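Long-range contact in alpha-L-rhamnosidase (Klebsiella oxytoca, PDB 4XHC), which probably hydrolyses terminal alpha-L-rhamnosyl residues from rhamnosides, as a two-domain glycoside hydrolase of family GH78 that binds rhamnose: residues A[347-359]-A[365-377]. Residues are numbered along the deposited sequence; the frame is centred on the assembly and turned at random.
Sequences GVVRDSDDWWVFI and LNKQAAAQGVLIY. With RAM (alpha-L-rhamnopyranose), chain C.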
loop_
_atom_site.group_PDB
_atom_site.type_symbol
_atom_site.label_atom_id
_atom_site.label_comp_id
_atom_site.label_asym_id
_atom_site.label_seq_id
_atom_site.Cartn_x
_atom_site.Cartn_y
_atom_site.Cartn_z
ATOM N N GLY A 347 16.929 29.146 45.916
ATOM C CA GLY A 347 16.630 29.793 44.631
ATOM C C GLY A 347 17.292 29.136 43.439
ATOM O O GLY A 347 17.339 29.730 42.356
ATOM N N VAL A 348 17.779 27.909 43.621
ATOM C CA VAL A 348 18.333 27.127 42.514
ATOM C C VAL A 348 17.359 26.036 42.099
ATOM O O VAL A 348 16.771 25.370 42.942
ATOM C CB VAL A 348 19.643 26.439 42.913
ATOM C CG1 VAL A 348 20.254 25.746 41.712
ATOM C CG2 VAL A 348 20.619 27.437 43.520
ATOM N N VAL A 349 17.193 25.860 40.800
ATOM C CA VAL A 349 16.280 24.846 40.238
ATOM C C VAL A 349 16.727 23.423 40.573
ATOM O O VAL A 349 17.882 23.084 40.354
ATOM C CB VAL A 349 16.211 24.998 38.708
ATOM C CG1 VAL A 349 15.586 23.788 38.060
ATOM C CG2 VAL A 349 15.421 26.237 38.336
ATOM N N ARG A 350 15.813 22.599 41.089
ATOM C CA ARG A 350 16.122 21.205 41.425
ATOM C C ARG A 350 16.431 20.389 40.187
ATOM O O ARG A 350 15.788 20.549 39.159
ATOM C CB ARG A 350 14.947 20.526 42.128
ATOM C CG ARG A 350 14.772 20.908 43.575
ATOM C CD ARG A 350 13.640 20.124 44.225
ATOM N NE ARG A 350 12.978 20.932 45.257
ATOM C CZ ARG A 350 11.890 21.689 45.072
ATOM N NH1 ARG A 350 11.282 21.760 43.886
ATOM N NH2 ARG A 350 11.402 22.382 46.094
ATOM N N ASP A 351 17.386 19.478 40.313
ATOM C CA ASP A 351 17.780 18.604 39.219
ATOM C C ASP A 351 17.084 17.247 39.366
ATOM O O ASP A 351 16.736 16.850 40.465
ATOM C CB ASP A 351 19.308 18.449 39.237
ATOM C CG ASP A 351 19.852 17.738 38.013
ATOM O OD1 ASP A 351 19.276 17.868 36.905
ATOM O OD2 ASP A 351 20.890 17.066 38.170
ATOM N N SER A 352 16.864 16.545 38.259
ATOM C CA SER A 352 16.388 15.149 38.309
ATOM C C SER A 352 16.705 14.435 37.001
ATOM O O SER A 352 17.037 15.083 36.002
ATOM C CB SER A 352 14.892 15.064 38.616
ATOM O OG SER A 352 14.127 15.690 37.600
ATOM N N ASP A 353 16.613 13.105 37.021
ATOM C CA ASP A 353 17.076 12.268 35.913
ATOM C C ASP A 353 16.028 12.041 34.806
ATOM O O ASP A 353 16.372 11.614 33.708
ATOM C CB ASP A 353 17.565 10.916 36.452
ATOM C CG ASP A 353 18.745 11.049 37.424
ATOM O OD1 ASP A 353 19.513 12.041 37.323
ATOM O OD2 ASP A 353 18.915 10.136 38.280
ATOM N N ASP A 354 14.762 12.328 35.084
ATOM C CA ASP A 354 13.713 12.234 34.060
ATOM C C ASP A 354 13.886 13.334 32.985
ATOM O O ASP A 354 14.763 14.186 33.110
ATOM C CB ASP A 354 12.313 12.272 34.698
ATOM C CG ASP A 354 12.081 13.510 35.554
ATOM O OD1 ASP A 354 12.772 13.671 36.587
ATOM O OD2 ASP A 354 11.213 14.329 35.192
ATOM N N TRP A 355 13.074 13.291 31.927
ATOM C CA TRP A 355 13.178 14.232 30.795
ATOM C C TRP A 355 12.259 15.430 31.045
ATOM O O TRP A 355 11.242 15.623 30.379
ATOM C CB TRP A 355 12.830 13.504 29.490
ATOM C CG TRP A 355 13.203 14.228 28.209
ATOM C CD1 TRP A 355 14.432 14.712 27.860
ATOM C CD2 TRP A 355 12.338 14.504 27.103
ATOM N NE1 TRP A 355 14.379 15.299 26.613
ATOM C CE2 TRP A 355 13.104 15.184 26.128
ATOM C CE3 TRP A 355 10.985 14.254 26.846
ATOM C CZ2 TRP A 355 12.561 15.614 24.924
ATOM C CZ3 TRP A 355 10.446 14.682 25.654
ATOM C CH2 TRP A 355 11.232 15.352 24.704
ATOM N N TRP A 356 12.651 16.236 32.028
ATOM C CA TRP A 356 11.822 17.316 32.558
ATOM C C TRP A 356 12.038 18.649 31.852
ATOM O O TRP A 356 11.202 19.542 31.948
ATOM C CB TRP A 356 12.056 17.476 34.063
ATOM C CG TRP A 356 13.468 17.846 34.474
ATOM C CD1 TRP A 356 14.511 16.997 34.669
ATOM C CD2 TRP A 356 13.956 19.158 34.771
ATOM N NE1 TRP A 356 15.630 17.697 35.046
ATOM C CE2 TRP A 356 15.317 19.027 35.123
ATOM C CE3 TRP A 356 13.373 20.435 34.778
ATOM C CZ2 TRP A 356 16.107 20.125 35.476
ATOM C CZ3 TRP A 356 14.157 21.528 35.120
ATOM C CH2 TRP A 356 15.512 21.365 35.466
ATOM N N VAL A 357 13.160 18.770 31.153
ATOM C CA VAL A 357 13.507 19.953 30.378
ATOM C C VAL A 357 14.291 19.485 29.137
ATOM O O VAL A 357 14.983 18.468 29.185
ATOM C CB VAL A 357 14.335 20.929 31.230
ATOM C CG1 VAL A 357 15.629 20.292 31.705
ATOM C CG2 VAL A 357 14.615 22.222 30.476
ATOM N N PHE A 358 14.179 20.200 28.018
ATOM C CA PHE A 358 14.826 19.731 26.788
ATOM C C PHE A 358 16.268 20.215 26.572
ATOM O O PHE A 358 17.198 19.424 26.647
ATOM C CB PHE A 358 13.994 20.042 25.541
ATOM C CG PHE A 358 14.714 19.695 24.276
ATOM C CD1 PHE A 358 15.082 18.382 24.025
ATOM C CD2 PHE A 358 15.085 20.677 23.374
ATOM C CE1 PHE A 358 15.775 18.050 22.880
ATOM C CE2 PHE A 358 15.788 20.347 22.221
ATOM C CZ PHE A 358 16.130 19.032 21.975
ATOM N N ILE A 359 16.433 21.498 26.258
ATOM C CA ILE A 359 17.754 22.121 26.036
ATOM C C ILE A 359 18.488 21.697 24.759
ATOM O O ILE A 359 18.829 22.558 23.952
ATOM C CB ILE A 359 18.705 21.925 27.228
ATOM C CG1 ILE A 359 18.011 22.295 28.551
ATOM C CG2 ILE A 359 19.976 22.736 27.031
ATOM C CD1 ILE A 359 17.531 23.727 28.658
ATOM N N LEU A 365 23.821 15.171 28.913
ATOM C CA LEU A 365 23.846 16.562 29.388
ATOM C C LEU A 365 23.100 16.675 30.703
ATOM O O LEU A 365 21.927 16.359 30.758
ATOM C CB LEU A 365 23.200 17.517 28.359
ATOM C CG LEU A 365 22.990 18.988 28.762
ATOM C CD1 LEU A 365 24.308 19.669 29.117
ATOM C CD2 LEU A 365 22.306 19.763 27.654
ATOM N N ASN A 366 23.782 17.129 31.747
ATOM C CA ASN A 366 23.093 17.555 32.951
ATOM C C ASN A 366 22.472 18.918 32.735
ATOM O O ASN A 366 23.162 19.876 32.380
ATOM C CB ASN A 366 24.014 17.629 34.159
ATOM C CG ASN A 366 23.258 18.020 35.415
ATOM O OD1 ASN A 366 23.002 19.204 35.665
ATOM N ND2 ASN A 366 22.840 17.021 36.183
ATOM N N LYS A 367 21.179 19.021 33.005
ATOM C CA LYS A 367 20.401 20.166 32.534
ATOM C C LYS A 367 20.119 21.269 33.551
ATOM O O LYS A 367 19.515 22.273 33.210
ATOM C CB LYS A 367 19.105 19.641 31.922
ATOM C CG LYS A 367 19.365 19.056 30.549
ATOM C CD LYS A 367 18.358 18.006 30.168
ATOM C CE LYS A 367 18.649 17.501 28.778
ATOM N NZ LYS A 367 17.404 16.958 28.188
ATOM N N GLN A 368 20.590 21.112 34.778
ATOM C CA GLN A 368 20.242 22.047 35.852
ATOM C C GLN A 368 20.621 23.496 35.575
ATOM O O GLN A 368 19.799 24.382 35.705
ATOM C CB GLN A 368 20.889 21.603 37.150
ATOM C CG GLN A 368 20.806 22.631 38.249
ATOM C CD GLN A 368 21.356 22.109 39.559
ATOM O OE1 GLN A 368 22.543 21.774 39.674
ATOM N NE2 GLN A 368 20.502 22.066 40.567
ATOM N N ALA A 369 21.872 23.739 35.210
ATOM C CA ALA A 369 22.359 25.113 34.999
ATOM C C ALA A 369 21.673 25.790 33.811
ATOM O O ALA A 369 21.303 26.952 33.889
ATOM C CB ALA A 369 23.869 25.124 34.811
ATOM N N ALA A 370 21.523 25.061 32.708
ATOM C CA ALA A 370 20.837 25.586 31.533
ATOM C C ALA A 370 19.396 25.939 31.861
ATOM O O ALA A 370 18.911 26.976 31.441
ATOM C CB ALA A 370 20.890 24.586 30.386
ATOM N N ALA A 371 18.717 25.075 32.612
ATOM C CA ALA A 371 17.350 25.340 33.055
ATOM C C ALA A 371 17.256 26.590 33.944
ATOM O O ALA A 371 16.323 27.377 33.818
ATOM C CB ALA A 371 16.799 24.134 33.794
ATOM N N GLN A 372 18.223 26.774 34.832
ATOM C CA GLN A 372 18.285 27.978 35.646
ATOM C C GLN A 372 18.342 29.212 34.745
ATOM O O GLN A 372 17.665 30.212 35.003
ATOM C CB GLN A 372 19.509 27.932 36.564
ATOM C CG GLN A 372 19.648 29.113 37.527
ATOM C CD GLN A 372 18.786 29.005 38.772
ATOM O OE1 GLN A 372 18.185 27.973 39.045
ATOM N NE2 GLN A 372 18.770 30.066 39.565
ATOM N N GLY A 373 19.157 29.143 33.698
ATOM C CA GLY A 373 19.295 30.238 32.752
ATOM C C GLY A 373 18.022 30.492 31.964
ATOM O O GLY A 373 17.669 31.633 31.686
ATOM N N VAL A 374 17.318 29.434 31.597
ATOM C CA VAL A 374 16.084 29.611 30.846
ATOM C C VAL A 374 15.036 30.295 31.720
ATOM O O VAL A 374 14.301 31.161 31.256
ATOM C CB VAL A 374 15.570 28.272 30.279
ATOM C CG1 VAL A 374 14.153 28.414 29.737
ATOM C CG2 VAL A 374 16.504 27.780 29.178
ATOM N N LEU A 375 14.989 29.920 32.987
ATOM C CA LEU A 375 14.057 30.524 33.922
ATOM C C LEU A 375 14.308 32.022 34.053
ATOM O O LEU A 375 13.381 32.825 33.978
ATOM C CB LEU A 375 14.175 29.846 35.294
ATOM C CG LEU A 375 13.294 30.413 36.405
ATOM C CD1 LEU A 375 11.834 30.402 35.981
ATOM C CD2 LEU A 375 13.499 29.615 37.680
ATOM N N ILE A 376 15.568 32.389 34.253
ATOM C CA ILE A 376 15.949 33.793 34.416
ATOM C C ILE A 376 15.698 34.589 33.133
ATOM O O ILE A 376 15.276 35.739 33.179
ATOM C CB ILE A 376 17.430 33.917 34.824
ATOM C CG1 ILE A 376 17.634 33.344 36.228
ATOM C CG2 ILE A 376 17.887 35.372 34.776
ATOM C CD1 ILE A 376 19.084 33.132 36.602
ATOM N N TYR A 377 15.968 33.967 31.991
ATOM C CA TYR A 377 15.731 34.589 30.690
ATOM C C TYR A 377 14.251 34.909 30.491
ATOM O O TYR A 377 13.900 36.005 30.045
ATOM C CB TYR A 377 16.220 33.656 29.566
ATOM C CG TYR A 377 16.099 34.235 28.176
ATOM C CD1 TYR A 377 14.948 34.049 27.430
ATOM C CD2 TYR A 377 17.142 34.965 27.606
ATOM C CE1 TYR A 377 14.829 34.583 26.161
ATOM C CE2 TYR A 377 17.036 35.498 26.340
ATOM C CZ TYR A 377 15.876 35.304 25.622
ATOM O OH TYR A 377 15.741 35.824 24.362
HETATM C C1 RAM C . 12.039 16.255 18.805
HETATM C C2 RAM C . 12.136 17.223 17.642
HETATM C C3 RAM C . 11.501 18.554 17.997
HETATM C C4 RAM C . 11.893 18.933 19.415
HETATM C C5 RAM C . 11.247 17.951 20.378
HETATM C C6 RAM C . 12.064 17.711 21.623
HETATM O O1 RAM C . 11.715 15.018 18.306
HETATM O O2 RAM C . 13.519 17.422 17.399
HETATM O O3 RAM C . 11.922 19.575 17.090
HETATM O O4 RAM C . 11.443 20.240 19.721
HETATM O O5 RAM C . 11.043 16.677 19.731
#
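Gln372 reaches from helix 368-389 to the backbone of 347-359 with both ends of its amide: OE1 accepts from Val349 N at 2.9 Å, while NE2 donates almost straight to Gly347 O, which lies in the amide plane. The bend at chi2 (81°) turns the amide along the loop, and the two bonds fix its rotation. One helical turn earlier, Gln368 extends its chain and sends NE2 to Val349 O, 2.8 Å away with an N-H...O angle of 171°; its OE1 is taken by Gly423 N. Asp351 and Asn366 approach from opposite directions: Asn366 ND2 meets Asp351 OD2 on its syn side at 2.8 Å, tilted out of the carboxylate plane, with the carboxylate and amide planes 65° apart. Asn366 OD1 makes a capping bond to Gln368 N, and is also hydrogen-bonded to Ser422 OG. Lys367 stretches alongside Val357, CB against CG1, and places NZ between two backbone carbonyls, 3.0 Å from Val357 O and 2.9 Å from Phe358 O. Alongside these polar ties, Ala371 CB meets Trp356 CH2 obliquely, and Ile359 packs on Ala370 and Leu365. Val357 CG1 also sits over the Trp356 ring centre. Rhamnose C6 lies over one face of Phe358 and at the edge of Trp355, in its plane. The loop joining helices 322-340 and 368-389 of the six-hairpin glycosidase domain thus folds back on the start of the second helix, and contributes Trp355 and Phe358 to the rhamnose pocket.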